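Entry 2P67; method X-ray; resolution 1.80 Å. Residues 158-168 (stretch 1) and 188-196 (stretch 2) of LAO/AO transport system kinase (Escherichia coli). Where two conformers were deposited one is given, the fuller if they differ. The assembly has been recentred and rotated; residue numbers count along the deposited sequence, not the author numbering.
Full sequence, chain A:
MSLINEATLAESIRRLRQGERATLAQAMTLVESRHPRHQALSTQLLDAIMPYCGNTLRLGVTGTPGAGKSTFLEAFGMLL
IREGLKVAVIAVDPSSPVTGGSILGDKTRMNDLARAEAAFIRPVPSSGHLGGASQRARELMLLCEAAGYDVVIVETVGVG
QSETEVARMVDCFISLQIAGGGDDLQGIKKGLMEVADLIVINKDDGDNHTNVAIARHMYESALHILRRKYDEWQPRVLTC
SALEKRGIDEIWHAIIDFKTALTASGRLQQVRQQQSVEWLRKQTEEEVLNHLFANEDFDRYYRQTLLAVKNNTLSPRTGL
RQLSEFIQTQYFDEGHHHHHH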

ATOM      1  N   GLY A 158      11.322  14.393  -3.562  1.00 31.56           N
ATOM      2  CA  GLY A 158      10.298  13.744  -2.778  1.00 33.12           C
ATOM      3  C   GLY A 158       9.015  14.485  -3.052  1.00 34.85           C
ATOM      4  O   GLY A 158       8.843  15.642  -2.619  1.00 34.90           O
ATOM      5  N   VAL A 159       8.148  13.824  -3.818  1.00 35.76           N
ATOM      6  CA  VAL A 159       6.855  14.354  -4.253  1.00 36.95           C
ATOM      7  C   VAL A 159       6.029  13.152  -4.689  1.00 37.48           C
ATOM      8  O   VAL A 159       6.565  12.187  -5.252  1.00 38.09           O
ATOM      9  CB  VAL A 159       6.998  15.382  -5.428  1.00 36.73           C
ATOM     10  CG1 VAL A 159       7.512  14.711  -6.706  1.00 37.79           C
ATOM     11  CG2 VAL A 159       5.680  16.111  -5.688  1.00 37.51           C
ATOM     12  N   GLY A 160       4.727  13.202  -4.428  1.00 37.99           N
ATOM     13  CA  GLY A 160       3.864  12.070  -4.722  1.00 38.02           C
ATOM     14  C   GLY A 160       4.342  10.817  -4.009  1.00 38.20           C
ATOM     15  O   GLY A 160       4.436  10.778  -2.777  1.00 38.43           O
ATOM     16  N   GLN A 161       4.682   9.804  -4.796  1.00 37.85           N
ATOM     17  CA  GLN A 161       5.033   8.484  -4.274  1.00 37.69           C
ATOM     18  C   GLN A 161       6.502   8.142  -4.553  1.00 36.40           C
ATOM     19  O   GLN A 161       6.907   6.979  -4.474  1.00 36.00           O
ATOM     20  CB  GLN A 161       4.107   7.430  -4.904  1.00 38.55           C
ATOM     21  CG  GLN A 161       4.092   7.446  -6.449  1.00 42.33           C
ATOM     22  CD  GLN A 161       3.442   8.717  -7.040  1.00 46.38           C
ATOM     23  OE1 GLN A 161       4.135   9.616  -7.544  1.00 46.71           O
ATOM     24  NE2 GLN A 161       2.110   8.793  -6.964  1.00 47.95           N
ATOM     25  N   SER A 162       7.300   9.160  -4.862  1.00 35.09           N
ATOM     26  CA  SER A 162       8.682   8.945  -5.282  1.00 34.42           C
ATOM     27  C   SER A 162       9.529   8.293  -4.173  1.00 33.99           C
ATOM     28  O   SER A 162      10.456   7.523  -4.461  1.00 33.27           O
ATOM     29  CB  SER A 162       9.313  10.244  -5.782  1.00 34.30           C
ATOM     30  OG  SER A 162       9.444  11.169  -4.713  1.00 34.06           O
ATOM     31  N   GLU A 163       9.193   8.577  -2.913  1.00 33.52           N
ATOM     32  CA  GLU A 163       9.890   7.947  -1.786  1.00 33.44           C
ATOM     33  C   GLU A 163       9.741   6.428  -1.849  1.00 33.34           C
ATOM     34  O   GLU A 163      10.734   5.706  -1.737  1.00 33.10           O
ATOM     35  CB  GLU A 163       9.396   8.469  -0.420  1.00 33.06           C
ATOM     36  CG  GLU A 163       9.582   9.962  -0.201  1.00 34.33           C
ATOM     37  CD  GLU A 163       8.380  10.760  -0.665  1.00 37.46           C
ATOM     38  OE1 GLU A 163       7.443  10.150  -1.226  1.00 36.81           O
ATOM     39  OE2 GLU A 163       8.376  11.991  -0.454  1.00 36.94           O
ATOM     40  N   THR A 164       8.516   5.941  -2.047  1.00 33.30           N
ATOM     41  CA  THR A 164       8.310   4.492  -2.052  1.00 33.76           C
ATOM     42  C   THR A 164       8.952   3.820  -3.277  1.00 33.16           C
ATOM     43  O   THR A 164       9.496   2.721  -3.157  1.00 32.92           O
ATOM     44  CB  THR A 164       6.833   4.096  -1.849  1.00 34.48           C
ATOM     45  OG1 THR A 164       6.052   4.563  -2.953  1.00 37.80           O
ATOM     46  CG2 THR A 164       6.283   4.706  -0.533  1.00 33.70           C
ATOM     47  N   GLU A 165       8.931   4.512  -4.421  1.00 32.59           N
ATOM     48  CA  GLU A 165       9.567   4.032  -5.667  1.00 31.64           C
ATOM     49  C   GLU A 165      11.096   3.886  -5.529  1.00 29.93           C
ATOM     50  O   GLU A 165      11.660   2.851  -5.876  1.00 28.86           O
ATOM     51  CB  GLU A 165       9.220   4.961  -6.841  1.00 32.93           C
ATOM     52  CG  GLU A 165       7.724   4.975  -7.176  1.00 36.16           C
ATOM     53  CD  GLU A 165       7.312   6.148  -8.059  1.00 41.53           C
ATOM     54  OE1 GLU A 165       8.049   7.163  -8.116  1.00 43.75           O
ATOM     55  OE2 GLU A 165       6.235   6.059  -8.692  1.00 44.32           O
ATOM     56  N   VAL A 166      11.750   4.916  -4.993  1.00 28.37           N
ATOM     57  CA  VAL A 166      13.201   4.868  -4.735  1.00 26.95           C
ATOM     58  C   VAL A 166      13.499   3.804  -3.666  1.00 25.52           C
ATOM     59  O   VAL A 166      14.483   3.047  -3.751  1.00 23.72           O
ATOM     60  CB  VAL A 166      13.724   6.250  -4.262  1.00 27.38           C
ATOM     61  CG1 VAL A 166      15.167   6.160  -3.764  1.00 27.42           C
ATOM     62  CG2 VAL A 166      13.621   7.282  -5.386  1.00 28.64           C
ATOM     63  N   ALA A 167      12.661   3.769  -2.630  1.00 24.43           N
ATOM     64  CA  ALA A 167      12.894   2.881  -1.496  1.00 24.10           C
ATOM     65  C   ALA A 167      13.007   1.427  -1.920  1.00 23.70           C
ATOM     66  O   ALA A 167      13.755   0.674  -1.314  1.00 23.98           O
ATOM     67  CB  ALA A 167      11.764   3.024  -0.479  1.00 24.25           C
ATOM     68  N   ARG A 168      12.260   1.057  -2.963  1.00 24.05           N
ATOM     69  CA  ARG A 168      12.170  -0.324  -3.461  1.00 24.63           C
ATOM     70  C   ARG A 168      13.422  -0.812  -4.179  1.00 23.29           C
ATOM     71  O   ARG A 168      13.530  -1.994  -4.485  1.00 22.18           O
ATOM     72  CB  ARG A 168      11.009  -0.456  -4.455  1.00 26.42           C
ATOM     73  CG  ARG A 168       9.628  -0.326  -3.879  1.00 31.15           C
ATOM     74  CD  ARG A 168       8.588  -0.890  -4.839  1.00 36.76           C
ATOM     75  NE  ARG A 168       8.470  -0.154  -6.097  1.00 42.98           N
ATOM     76  CZ  ARG A 168       7.409   0.576  -6.450  1.00 45.25           C
ATOM     77  NH1 ARG A 168       6.361   0.673  -5.636  1.00 46.11           N
ATOM     78  NH2 ARG A 168       7.392   1.202  -7.623  1.00 45.35           N
ATOM     79  N   ILE A 188       2.556  14.684   8.318  1.00 25.10           N
ATOM     80  CA  ILE A 188       3.574  13.828   7.727  1.00 23.07           C
ATOM     81  C   ILE A 188       2.948  12.816   6.758  1.00 22.75           C
ATOM     82  O   ILE A 188       1.966  12.138   7.103  1.00 21.12           O
ATOM     83  CB  ILE A 188       4.308  13.058   8.834  1.00 23.33           C
ATOM     84  CG1 ILE A 188       4.964  14.044   9.816  1.00 23.09           C
ATOM     85  CG2 ILE A 188       5.334  12.076   8.236  1.00 22.50           C
ATOM     86  CD1 ILE A 188       5.812  13.375  10.922  1.00 22.26           C
ATOM     87  N   LYS A 189       3.550  12.688   5.574  1.00 22.01           N
ATOM     88  CA  LYS A 189       3.094  11.722   4.577  1.00 22.54           C
ATOM     89  C   LYS A 189       3.219  10.265   5.076  1.00 21.89           C
ATOM     90  O   LYS A 189       4.308   9.813   5.478  1.00 20.34           O
ATOM     91  CB  LYS A 189       3.888  11.910   3.270  1.00 23.93           C
ATOM     92  CG  LYS A 189       3.619  13.182   2.521  1.00 28.14           C
ATOM     93  CD  LYS A 189       4.546  13.347   1.289  1.00 34.30           C
ATOM     94  CE  LYS A 189       4.530  12.120   0.384  1.00 36.28           C
ATOM     95  NZ  LYS A 189       5.393  12.366  -0.842  1.00 38.72           N
ATOM     96  N   LYS A 190       2.119   9.513   5.039  1.00 21.45           N
ATOM     97  CA  LYS A 190       2.165   8.108   5.484  1.00 20.19           C
ATOM     98  C   LYS A 190       3.098   7.219   4.641  1.00 20.38           C
ATOM     99  O   LYS A 190       3.792   6.348   5.181  1.00 20.63           O
ATOM    100  CB  LYS A 190       0.757   7.501   5.598  1.00 20.66           C
ATOM    101  CG  LYS A 190      -0.101   8.160   6.679  1.00 18.62           C
ATOM    102  CD  LYS A 190      -1.470   7.509   6.721  1.00 22.34           C
ATOM    103  CE  LYS A 190      -2.424   8.275   7.634  1.00 23.49           C
ATOM    104  NZ  LYS A 190      -3.470   8.957   6.862  1.00 25.34           N
ATOM    105  N   GLY A 191       3.158   7.478   3.338  1.00 20.79           N
ATOM    106  CA  GLY A 191       4.036   6.728   2.438  1.00 21.00           C
ATOM    107  C   GLY A 191       5.489   6.894   2.830  1.00 21.59           C
ATOM    108  O   GLY A 191       6.268   5.957   2.729  1.00 22.47           O
ATOM    109  N   LEU A 192       5.840   8.084   3.312  1.00 21.05           N
ATOM    110  CA  LEU A 192       7.190   8.329   3.816  1.00 21.46           C
ATOM    111  C   LEU A 192       7.485   7.494   5.078  1.00 21.27           C
ATOM    112  O   LEU A 192       8.537   6.846   5.174  1.00 21.21           O
ATOM    113  CB  LEU A 192       7.364   9.812   4.107  1.00 21.88           C
ATOM    114  CG  LEU A 192       8.708  10.152   4.766  1.00 21.80           C
ATOM    115  CD1 LEU A 192       9.860   9.707   3.819  1.00 21.96           C
ATOM    116  CD2 LEU A 192       8.720  11.653   5.063  1.00 23.99           C
ATOM    117  N   MET A 193       6.546   7.484   6.023  1.00 20.98           N
ATOM    118  CA  MET A 193       6.679   6.647   7.212  1.00 20.64           C
ATOM    119  C   MET A 193       6.863   5.172   6.863  1.00 21.08           C
ATOM    120  O   MET A 193       7.585   4.469   7.545  1.00 21.04           O
ATOM    121  CB  MET A 193       5.505   6.851   8.176  1.00 21.00           C
ATOM    122  CG  MET A 193       5.385   8.308   8.712  1.00 20.64           C
ATOM    123  SD  MET A 193       6.790   8.786   9.765  1.00 19.33           S
ATOM    124  CE  MET A 193       7.908   9.593   8.681  1.00 22.54           C
ATOM    125  N   GLU A 194       6.196   4.717   5.802  1.00 21.04           N
ATOM    126  CA  GLU A 194       6.309   3.328   5.353  0.50 21.99           C
ATOM    127  C   GLU A 194       7.745   2.916   5.008  1.00 21.69           C
ATOM    128  O   GLU A 194       8.136   1.751   5.232  1.00 22.15           O
ATOM    129  CB  GLU A 194       5.417   3.093   4.130  0.50 22.43           C
ATOM    130  CG  GLU A 194       3.933   3.172   4.427  0.50 25.12           C
ATOM    131  CD  GLU A 194       3.372   1.914   5.076  0.50 28.33           C
ATOM    132  OE1 GLU A 194       4.128   0.945   5.330  0.50 30.41           O
ATOM    133  OE2 GLU A 194       2.157   1.896   5.320  0.50 29.03           O
ATOM    134  N   VAL A 195       8.518   3.866   4.474  1.00 19.79           N
ATOM    135  CA  VAL A 195       9.817   3.535   3.857  1.00 19.83           C
ATOM    136  C   VAL A 195      11.060   4.186   4.472  1.00 19.11           C
ATOM    137  O   VAL A 195      12.164   3.704   4.251  1.00 18.96           O
ATOM    138  CB  VAL A 195       9.797   3.819   2.329  1.00 19.71           C
ATOM    139  CG1 VAL A 195       8.685   2.993   1.635  1.00 21.06           C
ATOM    140  CG2 VAL A 195       9.646   5.297   2.044  1.00 20.39           C
ATOM    141  N   ALA A 196      10.894   5.280   5.234  1.00 19.16           N
ATOM    142  CA  ALA A 196      12.051   6.016   5.763  1.00 19.40           C
ATOM    143  C   ALA A 196      12.944   5.160   6.644  1.00 19.09           C
ATOM    144  O   ALA A 196      12.459   4.549   7.593  1.00 20.25           O
ATOM    145  CB  ALA A 196      11.609   7.274   6.539  1.00 20.03           C
TER

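A contact between two helical stretches can join a polar pairing at their N-terminal ends to apolar packing farther along, and this pair from a transport system kinase is a compact example. The axes of helices 162-167 and 190-195 cross at 21° and approach to 8.8 Å; the two stretches together bury 343 Å². In register, Glu 163 CA faces Leu 192 CA and Thr 164 CA faces Val 195 CA, 6.2 Å each.

The polar end begins in the type II' turn from Val 159 to Ser 162, closed by the backbone bond from Ser 162 N to Val 159 O (3.1 Å) and braced by Val 159 N donating to Ser 162 OG (3.1 Å). Gly 160, whose positive phi suits glycine, offers its carbonyl to the other stretch: Lys 189 NZ, from the residue right before the second helix, donates to Gly 160 O at 2.7 Å. Lys 189 NZ also forms a salt bridge with Glu 163, donating to OE1 and OE2 at 3.0 Å each, so one charge anchors the turn and the first helical turn together. Glu 163 also contributes its aliphatic part, with CG 4.0 Å from Leu 192 CD1.

Beyond it the contact is mainly through methyl groups and carbon atoms. Thr 164 turns its hydroxyl back to its own chain, OG1 donating to Gln 161 O (3.0 Å), while its methyl CG2 packs 3.7 Å from Val 195 CG1 and 3.5 Å from Gly 191 O. Ala 167 completes the seam: it points toward stretch 2, and its CB packs 3.5 Å from Val 195 CB.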